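Local coordinates for NanU sialic acid binding protein (Bacteroides fragilis, PDB 4L7T), which binds sialic acid with high affinity and, as a SusD-family protein of the outer membrane, probably passes it to the partner transporter NanO, at residues L46-S51 and D276-W281; E215-S220 and Y231-T236; C391-A396 and K458-E463. All coordinates share one frame; numbering follows the deposited sequence. Where two conformers were deposited one is given.

Contact 1 of 3, residues L46-S51 and D276-W281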
loop_
_atom_site.group_PDB
_atom_site.type_symbol
_atom_site.label_atom_id
_atom_site.label_comp_id
_atom_site.label_asym_id
_atom_site.label_seq_id
_atom_site.Cartn_x
_atom_site.Cartn_y
_atom_site.Cartn_z
ATOM N N LEU A 46 10.405 -0.156 -13.112
ATOM C CA LEU A 46 11.215 0.447 -12.037
ATOM C C LEU A 46 10.362 0.763 -10.798
ATOM O O LEU A 46 10.819 0.600 -9.649
ATOM C CB LEU A 46 11.851 1.734 -12.541
ATOM C CG LEU A 46 12.961 1.570 -13.568
ATOM C CD1 LEU A 46 13.300 2.997 -13.991
ATOM C CD2 LEU A 46 14.185 0.889 -12.921
ATOM N N LEU A 47 9.140 1.240 -11.013
ATOM C CA LEU A 47 8.224 1.458 -9.889
ATOM C C LEU A 47 7.983 0.133 -9.126
ATOM O O LEU A 47 7.984 0.140 -7.852
ATOM C CB LEU A 47 6.895 2.049 -10.429
ATOM C CG LEU A 47 5.920 2.506 -9.368
ATOM C CD1 LEU A 47 6.359 3.854 -8.831
ATOM C CD2 LEU A 47 4.539 2.601 -10.043
ATOM N N ARG A 48 7.781 -0.967 -9.822
ATOM C CA ARG A 48 7.590 -2.269 -9.238
ATOM C C ARG A 48 8.761 -2.680 -8.284
ATOM O O ARG A 48 8.549 -3.387 -7.270
ATOM C CB ARG A 48 7.363 -3.326 -10.306
ATOM C CG ARG A 48 7.278 -4.783 -9.756
ATOM C CD ARG A 48 6.901 -5.782 -10.816
ATOM N NE ARG A 48 7.925 -5.770 -11.897
ATOM C CZ ARG A 48 7.730 -6.307 -13.107
ATOM N NH1 ARG A 48 6.602 -6.969 -13.368
ATOM N NH2 ARG A 48 8.705 -6.254 -14.036
ATOM N N GLU A 49 9.970 -2.206 -8.602
ATOM C CA GLU A 49 11.153 -2.519 -7.716
ATOM C C GLU A 49 11.057 -1.839 -6.322
ATOM O O GLU A 49 11.818 -2.173 -5.378
ATOM C CB GLU A 49 12.470 -2.115 -8.370
ATOM C CG GLU A 49 12.796 -3.014 -9.538
ATOM C CD GLU A 49 14.064 -2.638 -10.324
ATOM O OE1 GLU A 49 14.652 -1.542 -10.133
ATOM O OE2 GLU A 49 14.439 -3.477 -11.165
ATOM N N CYS A 50 10.170 -0.872 -6.206
ATOM C CA CYS A 50 9.987 -0.145 -4.956
ATOM C C CYS A 50 8.792 -0.678 -4.188
ATOM O O CYS A 50 8.448 -0.158 -3.118
ATOM C CB CYS A 50 9.799 1.351 -5.209
ATOM S SG CYS A 50 11.163 2.311 -5.942
ATOM N N SER A 51 8.166 -1.732 -4.692
ATOM C CA SER A 51 6.893 -2.201 -4.119
ATOM C C SER A 51 6.975 -2.777 -2.689
ATOM O O SER A 51 6.103 -2.519 -1.877
ATOM C CB SER A 51 6.120 -3.104 -5.059
ATOM O OG SER A 51 6.803 -4.327 -5.308
ATOM N N ASP A 276 8.468 -15.425 -14.170
ATOM C CA ASP A 276 9.657 -15.141 -14.958
ATOM C C ASP A 276 9.896 -13.671 -15.169
ATOM O O ASP A 276 10.810 -13.260 -15.915
ATOM C CB ASP A 276 9.597 -15.897 -16.291
ATOM C CG ASP A 276 9.627 -17.409 -16.087
ATOM O OD1 ASP A 276 9.659 -17.873 -14.916
ATOM O OD2 ASP A 276 9.640 -18.136 -17.098
ATOM N N GLU A 277 9.085 -12.860 -14.487
ATOM C CA GLU A 277 9.263 -11.431 -14.591
ATOM C C GLU A 277 9.600 -10.840 -13.224
ATOM O O GLU A 277 10.571 -10.114 -13.077
ATOM C CB GLU A 277 8.007 -10.792 -15.160
ATOM C CG GLU A 277 8.141 -9.298 -15.403
ATOM C CD GLU A 277 7.550 -8.864 -16.724
ATOM O OE1 GLU A 277 6.839 -9.678 -17.392
ATOM O OE2 GLU A 277 7.823 -7.706 -17.103
ATOM N N TYR A 278 8.781 -11.139 -12.228
ATOM C CA TYR A 278 9.018 -10.563 -10.879
ATOM C C TYR A 278 8.187 -11.284 -9.838
ATOM O O TYR A 278 6.997 -11.431 -9.986
ATOM C CB TYR A 278 8.643 -9.060 -10.845
ATOM C CG TYR A 278 9.348 -8.210 -9.819
ATOM C CD1 TYR A 278 10.631 -7.688 -10.063
ATOM C CD2 TYR A 278 8.712 -7.832 -8.643
ATOM C CE1 TYR A 278 11.271 -6.877 -9.137
ATOM C CE2 TYR A 278 9.354 -7.035 -7.713
ATOM C CZ TYR A 278 10.623 -6.558 -7.960
ATOM O OH TYR A 278 11.218 -5.727 -7.028
ATOM N N ASN A 279 8.816 -11.753 -8.763
ATOM C CA ASN A 279 8.057 -12.305 -7.650
ATOM C C ASN A 279 7.595 -11.139 -6.749
ATOM O O ASN A 279 8.215 -10.062 -6.712
ATOM C CB ASN A 279 8.977 -13.167 -6.781
ATOM C CG ASN A 279 9.421 -14.446 -7.488
ATOM O OD1 ASN A 279 10.641 -14.725 -7.579
ATOM N ND2 ASN A 279 8.464 -15.249 -7.947
ATOM N N MET A 280 6.489 -11.376 -6.087
ATOM C CA MET A 280 5.837 -10.309 -5.245
ATOM C C MET A 280 6.871 -9.766 -4.265
ATOM O O MET A 280 7.541 -10.523 -3.576
ATOM C CB MET A 280 4.640 -10.887 -4.495
ATOM C CG MET A 280 4.027 -9.734 -3.629
ATOM S SD MET A 280 2.497 -10.258 -2.900
ATOM C CE MET A 280 2.145 -9.041 -1.592
ATOM N N TRP A 281 7.055 -8.451 -4.279
ATOM C CA TRP A 281 8.044 -7.790 -3.438
ATOM C C TRP A 281 9.462 -8.321 -3.651
ATOM O O TRP A 281 10.261 -8.308 -2.719
ATOM C CB TRP A 281 7.667 -7.856 -1.933
ATOM C CG TRP A 281 6.305 -7.259 -1.577
ATOM C CD1 TRP A 281 5.497 -6.446 -2.378
ATOM C CD2 TRP A 281 5.633 -7.373 -0.308
ATOM N NE1 TRP A 281 4.344 -6.133 -1.684
ATOM C CE2 TRP A 281 4.402 -6.667 -0.420
ATOM C CE3 TRP A 281 5.950 -8.029 0.912
ATOM C CZ2 TRP A 281 3.466 -6.611 0.651
ATOM C CZ3 TRP A 281 5.031 -7.981 1.970
ATOM C CH2 TRP A 281 3.816 -7.246 1.845
HETATM O O HOH W 1 10.061 -4.911 -4.298
HETATM O O HOH W 2 5.723 -6.785 -6.113
#
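Arg-48 lies flat along Tyr-278, its guanidinium plane only 7° from that of the ring. The methylene CG of Arg-48 sits over the ring face, 3.8 Å from the Tyr-278 centroid, a CH-pi contact offset toward the rim. With CG anti to the backbone N (chi1 175°) and a bend at chi3, the chain runs on until its guanidinium lies over CB of Tyr-278. NH2 of Arg-48 then meets OE2 of Glu-277 in a long salt bridge of 3.5 Å, while NH1 donates to the carbonyl of Arg-272. Arginine suits the place because its aliphatic stem covers the ring and its charged tip reaches the exposed Glu-277, which Arg-272 also pairs with. Glu-277 and Tyr-278 both face Ala-274, a classic beta bulge in the loop between strand 267-271 and helix 284-289; it packs against the type I turn from Arg-48 to Ser-51, between helices 33-48 and 51-58. Inside that turn, CA of Glu-49 touches OH of Tyr-278 at 3.3 Å, and a water lies 3.1 Å from Tyr-278 OH. Ser-51 closes the turn: the backbone N and OG both donate to Arg-48 O, the OG bond being 2.8 Å and in the carbonyl plane. The small hydroxyl also accepts a hydrogen bond of 2.8 Å, at Ser-51 OG, from a water that in turn accepts from the backbone N of Trp-281.

Contact 2 of 3, residues E215-S220 and Y231-T236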
loop_
_atom_site.group_PDB
_atom_site.type_symbol
_atom_site.label_atom_id
_atom_site.label_comp_id
_atom_site.label_asym_id
_atom_site.label_seq_id
_atom_site.Cartn_x
_atom_site.Cartn_y
_atom_site.Cartn_z
ATOM N N GLU A 215 -5.807 11.537 -1.743
ATOM C CA GLU A 215 -4.914 11.353 -0.569
ATOM C C GLU A 215 -4.094 12.643 -0.278
ATOM O O GLU A 215 -3.885 12.985 0.903
ATOM C CB GLU A 215 -3.961 10.172 -0.797
ATOM C CG GLU A 215 -4.565 8.812 -0.980
ATOM C CD GLU A 215 -3.421 7.792 -0.966
ATOM O OE1 GLU A 215 -2.451 7.905 -1.805
ATOM O OE2 GLU A 215 -3.528 6.910 -0.104
ATOM N N VAL A 216 -3.602 13.316 -1.348
ATOM C CA VAL A 216 -2.673 14.414 -1.222
ATOM C C VAL A 216 -3.414 15.607 -0.641
ATOM O O VAL A 216 -2.882 16.295 0.285
ATOM C CB VAL A 216 -2.068 14.683 -2.611
ATOM C CG1 VAL A 216 -1.498 16.091 -2.695
ATOM C CG2 VAL A 216 -0.953 13.662 -2.902
ATOM N N TYR A 217 -4.647 15.858 -1.110
ATOM C CA TYR A 217 -5.368 16.979 -0.537
ATOM C C TYR A 217 -5.966 16.713 0.850
ATOM O O TYR A 217 -6.074 17.653 1.646
ATOM C CB TYR A 217 -6.422 17.512 -1.540
ATOM C CG TYR A 217 -5.762 18.368 -2.586
ATOM C CD1 TYR A 217 -5.823 19.761 -2.469
ATOM C CD2 TYR A 217 -5.120 17.809 -3.701
ATOM C CE1 TYR A 217 -5.245 20.565 -3.465
ATOM C CE2 TYR A 217 -4.505 18.626 -4.699
ATOM C CZ TYR A 217 -4.551 19.984 -4.554
ATOM O OH TYR A 217 -3.933 20.774 -5.541
ATOM N N LEU A 218 -6.299 15.478 1.206
ATOM C CA LEU A 218 -6.543 15.157 2.616
ATOM C C LEU A 218 -5.304 15.434 3.488
ATOM O O LEU A 218 -5.479 16.021 4.567
ATOM C CB LEU A 218 -6.963 13.700 2.784
ATOM C CG LEU A 218 -8.329 13.305 2.227
ATOM C CD1 LEU A 218 -8.641 11.780 2.419
ATOM C CD2 LEU A 218 -9.404 14.236 2.916
ATOM N N TRP A 219 -4.115 15.011 3.028
ATOM C CA TRP A 219 -2.848 15.247 3.798
ATOM C C TRP A 219 -2.583 16.754 3.870
ATOM O O TRP A 219 -2.270 17.279 4.971
ATOM C CB TRP A 219 -1.704 14.504 3.105
ATOM C CG TRP A 219 -0.426 14.639 3.912
ATOM C CD1 TRP A 219 0.451 15.702 3.951
ATOM C CD2 TRP A 219 0.027 13.711 4.891
ATOM N NE1 TRP A 219 1.444 15.456 4.867
ATOM C CE2 TRP A 219 1.219 14.240 5.446
ATOM C CE3 TRP A 219 -0.425 12.443 5.311
ATOM C CZ2 TRP A 219 1.966 13.569 6.434
ATOM C CZ3 TRP A 219 0.302 11.757 6.296
ATOM C CH2 TRP A 219 1.517 12.341 6.846
ATOM N N SER A 220 -2.727 17.469 2.757
ATOM C CA SER A 220 -2.531 18.938 2.748
ATOM C C SER A 220 -3.490 19.547 3.780
ATOM O O SER A 220 -3.116 20.456 4.581
ATOM C CB SER A 220 -2.933 19.551 1.351
ATOM O OG SER A 220 -2.708 20.963 1.487
ATOM N N TYR A 231 -10.048 19.611 1.788
ATOM C CA TYR A 231 -10.978 18.469 1.915
ATOM C C TYR A 231 -12.027 18.460 0.788
ATOM O O TYR A 231 -12.391 17.411 0.295
ATOM C CB TYR A 231 -11.719 18.522 3.269
ATOM C CG TYR A 231 -10.805 18.454 4.473
ATOM C CD1 TYR A 231 -9.602 17.738 4.436
ATOM C CD2 TYR A 231 -11.180 19.085 5.674
ATOM C CE1 TYR A 231 -8.767 17.659 5.602
ATOM C CE2 TYR A 231 -10.341 19.047 6.819
ATOM C CZ TYR A 231 -9.153 18.351 6.753
ATOM O OH TYR A 231 -8.377 18.287 7.887
ATOM N N THR A 232 -12.512 19.645 0.389
ATOM C CA THR A 232 -13.428 19.770 -0.760
ATOM C C THR A 232 -12.735 19.319 -2.067
ATOM O O THR A 232 -13.333 18.523 -2.846
ATOM C CB THR A 232 -13.987 21.218 -0.867
ATOM O OG1 THR A 232 -14.730 21.455 0.339
ATOM C CG2 THR A 232 -14.955 21.369 -2.058
ATOM N N THR A 233 -11.503 19.793 -2.307
ATOM C CA THR A 233 -10.748 19.334 -3.491
ATOM C C THR A 233 -10.662 17.788 -3.496
ATOM O O THR A 233 -10.777 17.094 -4.546
ATOM C CB THR A 233 -9.368 20.010 -3.555
ATOM O OG1 THR A 233 -9.553 21.456 -3.625
ATOM C CG2 THR A 233 -8.582 19.521 -4.738
ATOM N N ALA A 234 -10.348 17.229 -2.334
ATOM C CA ALA A 234 -10.173 15.769 -2.273
ATOM C C ALA A 234 -11.518 15.054 -2.560
ATOM O O ALA A 234 -11.601 14.026 -3.325
ATOM C CB ALA A 234 -9.626 15.349 -0.864
ATOM N N LYS A 235 -12.606 15.596 -1.975
ATOM C CA LYS A 235 -13.935 15.003 -2.188
ATOM C C LYS A 235 -14.297 15.022 -3.674
ATOM O O LYS A 235 -14.778 13.990 -4.232
ATOM C CB LYS A 235 -14.967 15.823 -1.356
ATOM C CG LYS A 235 -16.373 15.283 -1.567
ATOM C CD LYS A 235 -17.424 15.973 -0.603
ATOM C CE LYS A 235 -17.474 17.351 -1.023
ATOM N NZ LYS A 235 -18.859 17.844 -0.527
ATOM N N THR A 236 -14.054 16.165 -4.343
ATOM C CA THR A 236 -14.412 16.332 -5.766
ATOM C C THR A 236 -13.598 15.339 -6.642
ATOM O O THR A 236 -14.123 14.708 -7.575
ATOM C CB THR A 236 -14.099 17.748 -6.192
ATOM O OG1 THR A 236 -14.982 18.593 -5.448
ATOM C CG2 THR A 236 -14.271 18.003 -7.708
#
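Tyr-217 and Thr-233 meet across an antiparallel helical hairpin, in which helices 206-223 and 227-244 follow one another through a short connection; such helix pairs fit the TPR-like helical scaffold of SusD proteins. The short axes run at 166° and approach to 7.8 Å, a close spacing that the small side chain of Ala-234 permits.

The CH-pi contact is that of Thr-233 with Tyr-217. CG2 of Thr-233 stands over the centre of the Tyr-217 ring, 3.6 Å from its centroid and 13° off the normal. Thr-233 CG2 is anti to the backbone N (chi1 -59° for OG1), which points the methyl at the ring, while OG1 turns back to the carbonyl of Ala-229, one helical turn earlier. A beta-branched threonine thus serves both needs: a methyl for the aromatic face and a hydroxyl that its own helix satisfies.

The remaining contacts are apolar. CB of Ala-234 fits between two residues of the facing helix, lying 3.9 Å from CB of Tyr-217 and 3.9 Å from CG of Leu-218. Leucine is long enough to reach further, and CD2 of Leu-218 meets CD1 of Tyr-231 at 3.8 Å, the two side chains crossing at about a right angle. Leu-401 of helix 388-401 packs on both Leu-218 and Tyr-231, extending this apolar patch to a third helix.

No hydrogen bond joins the two segments. Tyr-231 instead turns its ring edge to the facing backbone, with CE1 3.8 Å from the carbonyl O of Leu-218 and that oxygen in the plane of the ring.

Contact 3 of 3, residues C391-A396 and K458-E463. With EDO (1,2-ethanediol), chain D.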
loop_
_atom_site.group_PDB
_atom_site.type_symbol
_atom_site.label_atom_id
_atom_site.label_comp_id
_atom_site.label_asym_id
_atom_site.label_seq_id
_atom_site.Cartn_x
_atom_site.Cartn_y
_atom_site.Cartn_z
ATOM N N CYS A 391 -11.125 4.171 -2.726
ATOM C CA CYS A 391 -11.818 5.370 -3.177
ATOM C C CYS A 391 -13.016 5.666 -2.239
ATOM O O CYS A 391 -13.166 6.810 -1.783
ATOM C CB CYS A 391 -12.347 5.137 -4.625
ATOM S SG CYS A 391 -13.253 6.540 -5.276
ATOM N N LEU A 392 -13.839 4.620 -1.991
ATOM C CA LEU A 392 -15.040 4.799 -1.197
ATOM C C LEU A 392 -14.687 5.255 0.240
ATOM O O LEU A 392 -15.412 6.151 0.774
ATOM C CB LEU A 392 -15.895 3.539 -1.140
ATOM C CG LEU A 392 -16.508 3.132 -2.521
ATOM C CD1 LEU A 392 -17.191 1.756 -2.385
ATOM C CD2 LEU A 392 -17.458 4.256 -3.089
ATOM N N LEU A 393 -13.666 4.669 0.863
ATOM C CA LEU A 393 -13.333 4.983 2.241
ATOM C C LEU A 393 -12.603 6.322 2.344
ATOM O O LEU A 393 -12.811 7.048 3.368
ATOM C CB LEU A 393 -12.577 3.818 2.934
ATOM C CG LEU A 393 -13.462 2.608 3.082
ATOM C CD1 LEU A 393 -12.669 1.486 3.700
ATOM C CD2 LEU A 393 -14.755 2.864 3.932
ATOM N N LEU A 394 -11.782 6.685 1.339
ATOM C CA LEU A 394 -11.289 8.040 1.323
ATOM C C LEU A 394 -12.397 9.049 1.194
ATOM O O LEU A 394 -12.267 10.127 1.757
ATOM C CB LEU A 394 -10.246 8.242 0.186
ATOM C CG LEU A 394 -8.893 7.501 0.345
ATOM C CD1 LEU A 394 -8.075 7.569 -0.961
ATOM C CD2 LEU A 394 -8.026 7.942 1.566
ATOM N N LEU A 395 -13.383 8.788 0.332
ATOM C CA LEU A 395 -14.495 9.716 0.159
ATOM C C LEU A 395 -15.294 9.882 1.468
ATOM O O LEU A 395 -15.570 11.043 1.848
ATOM C CB LEU A 395 -15.341 9.276 -1.012
ATOM C CG LEU A 395 -16.580 10.132 -1.280
ATOM C CD1 LEU A 395 -16.160 11.602 -1.567
ATOM C CD2 LEU A 395 -17.234 9.507 -2.513
ATOM N N ALA A 396 -15.514 8.758 2.189
ATOM C CA ALA A 396 -16.103 8.762 3.545
ATOM C C ALA A 396 -15.265 9.679 4.445
ATOM O O ALA A 396 -15.817 10.478 5.209
ATOM C CB ALA A 396 -16.132 7.327 4.117
ATOM N N LYS A 458 -11.338 2.075 11.520
ATOM C CA LYS A 458 -11.689 0.690 11.762
ATOM C C LYS A 458 -11.994 0.001 10.429
ATOM O O LYS A 458 -11.534 -1.106 10.196
ATOM C CB LYS A 458 -12.897 0.618 12.761
ATOM C CG LYS A 458 -13.417 -0.812 12.802
ATOM C CD LYS A 458 -14.550 -0.910 13.934
ATOM C CE LYS A 458 -15.865 -0.239 13.463
ATOM N NZ LYS A 458 -16.702 0.009 14.655
ATOM N N GLU A 459 -12.744 0.672 9.553
ATOM C CA GLU A 459 -13.150 0.046 8.318
ATOM C C GLU A 459 -11.896 -0.155 7.421
ATOM O O GLU A 459 -11.757 -1.193 6.759
ATOM C CB GLU A 459 -14.162 0.897 7.556
ATOM C CG GLU A 459 -14.914 -0.015 6.489
ATOM C CD GLU A 459 -15.682 -1.148 7.124
ATOM O OE1 GLU A 459 -16.211 -0.937 8.282
ATOM O OE2 GLU A 459 -15.863 -2.196 6.515
ATOM N N ARG A 460 -10.992 0.807 7.453
ATOM C CA ARG A 460 -9.735 0.690 6.666
ATOM C C ARG A 460 -8.836 -0.388 7.222
ATOM O O ARG A 460 -8.123 -1.005 6.468
ATOM C CB ARG A 460 -9.060 2.058 6.593
ATOM C CG ARG A 460 -9.847 3.101 5.744
ATOM C CD ARG A 460 -9.066 4.421 5.516
ATOM N NE ARG A 460 -7.804 4.260 4.748
ATOM C CZ ARG A 460 -7.734 4.261 3.402
ATOM N NH1 ARG A 460 -8.826 4.458 2.673
ATOM N NH2 ARG A 460 -6.549 4.178 2.747
ATOM N N MET A 461 -8.864 -0.592 8.538
ATOM C CA MET A 461 -8.032 -1.642 9.108
ATOM C C MET A 461 -8.549 -3.026 8.690
ATOM O O MET A 461 -7.750 -3.917 8.375
ATOM C CB MET A 461 -7.967 -1.565 10.623
ATOM C CG MET A 461 -6.844 -2.390 11.103
ATOM S SD MET A 461 -6.939 -2.336 12.893
ATOM C CE MET A 461 -5.325 -2.771 13.422
ATOM N N ARG A 462 -9.864 -3.169 8.581
ATOM C CA ARG A 462 -10.475 -4.457 8.242
ATOM C C ARG A 462 -10.291 -4.687 6.745
ATOM O O ARG A 462 -10.109 -5.814 6.310
ATOM C CB ARG A 462 -11.957 -4.440 8.570
ATOM C CG ARG A 462 -12.195 -4.361 10.055
ATOM C CD ARG A 462 -13.676 -4.354 10.397
ATOM N NE ARG A 462 -13.818 -4.607 11.856
ATOM C CZ ARG A 462 -14.885 -4.329 12.594
ATOM N NH1 ARG A 462 -15.906 -3.606 12.125
ATOM N NH2 ARG A 462 -14.918 -4.667 13.896
ATOM N N GLU A 463 -10.339 -3.626 5.947
ATOM C CA GLU A 463 -10.338 -3.766 4.466
ATOM C C GLU A 463 -8.915 -3.914 3.862
ATOM O O GLU A 463 -8.749 -4.592 2.820
ATOM C CB GLU A 463 -10.950 -2.448 3.897
ATOM C CG GLU A 463 -11.284 -2.414 2.353
ATOM C CD GLU A 463 -12.288 -3.522 1.911
ATOM O OE1 GLU A 463 -13.175 -3.965 2.684
ATOM O OE2 GLU A 463 -12.111 -3.930 0.717
HETATM C C1 EDO D . -4.697 -1.730 7.556
HETATM O O1 EDO D . -5.173 -2.983 8.233
HETATM C C2 EDO D . -5.467 -0.527 6.945
HETATM O O2 EDO D . -5.603 0.856 7.492
#
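OE2 of Glu-463 is gripped by two arginines, Arg-387 through NH1 and Arg-416 through NH2, while CB of Glu-463 comes within 4.3 Å of CD1 of Leu-393. The same division holds at Glu-459: its carboxylate pairs with Arg-414 and Arg-339, and its CG lies 3.9 Å from CD2 of Leu-393. NH1 of Arg-339 links the two acids, pairing with OE1 of Glu-463 as well as with OE2 of Glu-459. In Glu-459 a bend at chi2 (61°) carries the charge aside, so that only aliphatic carbon meets the leucine. The arginines probably offset the charge of these buried carboxylates, and Leu-393 fills the gap between the helices with both methyls. Helices 388-401 and 452-463 run antiparallel, at 167° over these turns, within the helical core of the SusD fold. Their axes stand 10.7 Å apart, a wide separation that long side chains have to bridge. Arg-460 does so alongside Leu-393, sliding past it in the opposite direction, with its CG 3.8 Å from CD1 of Leu-393. The bend at chi3 of Arg-460 brings NH1 against Leu-394, whose CD2 lies over one face of the guanidinium, 3.7 Å from NH1. CB of Leu-393 comes to the same NH1 from the edge, near the guanidinium plane. Asp-473 takes NE and Asp-390 takes NH1, which probably keeps this buried cation charged and fixes its rotation.

Contacts 2 and 3 are buried and touch each other, their centres about 15 Å apart, whereas contact 1 is only partly buried and lies on the opposite side of the chain's centre from both. Helix 388-401 joins the two: Leu-393 faces helix 452-463, while Leu-394 packs on Glu-215 and Leu-218, and Leu-395 on Lys-235. Chemistry follows place. Between neighbouring helices of a hairpin, contact 2 packs an alanine, a leucine, a threonine methyl and two tyrosine rings closely; contact 3 spans a wider gap with leucine against the stems of charged residues whose tips are paired elsewhere; contact 1, where a turn meets a loop, mixes aromatic packing, a long salt bridge and water.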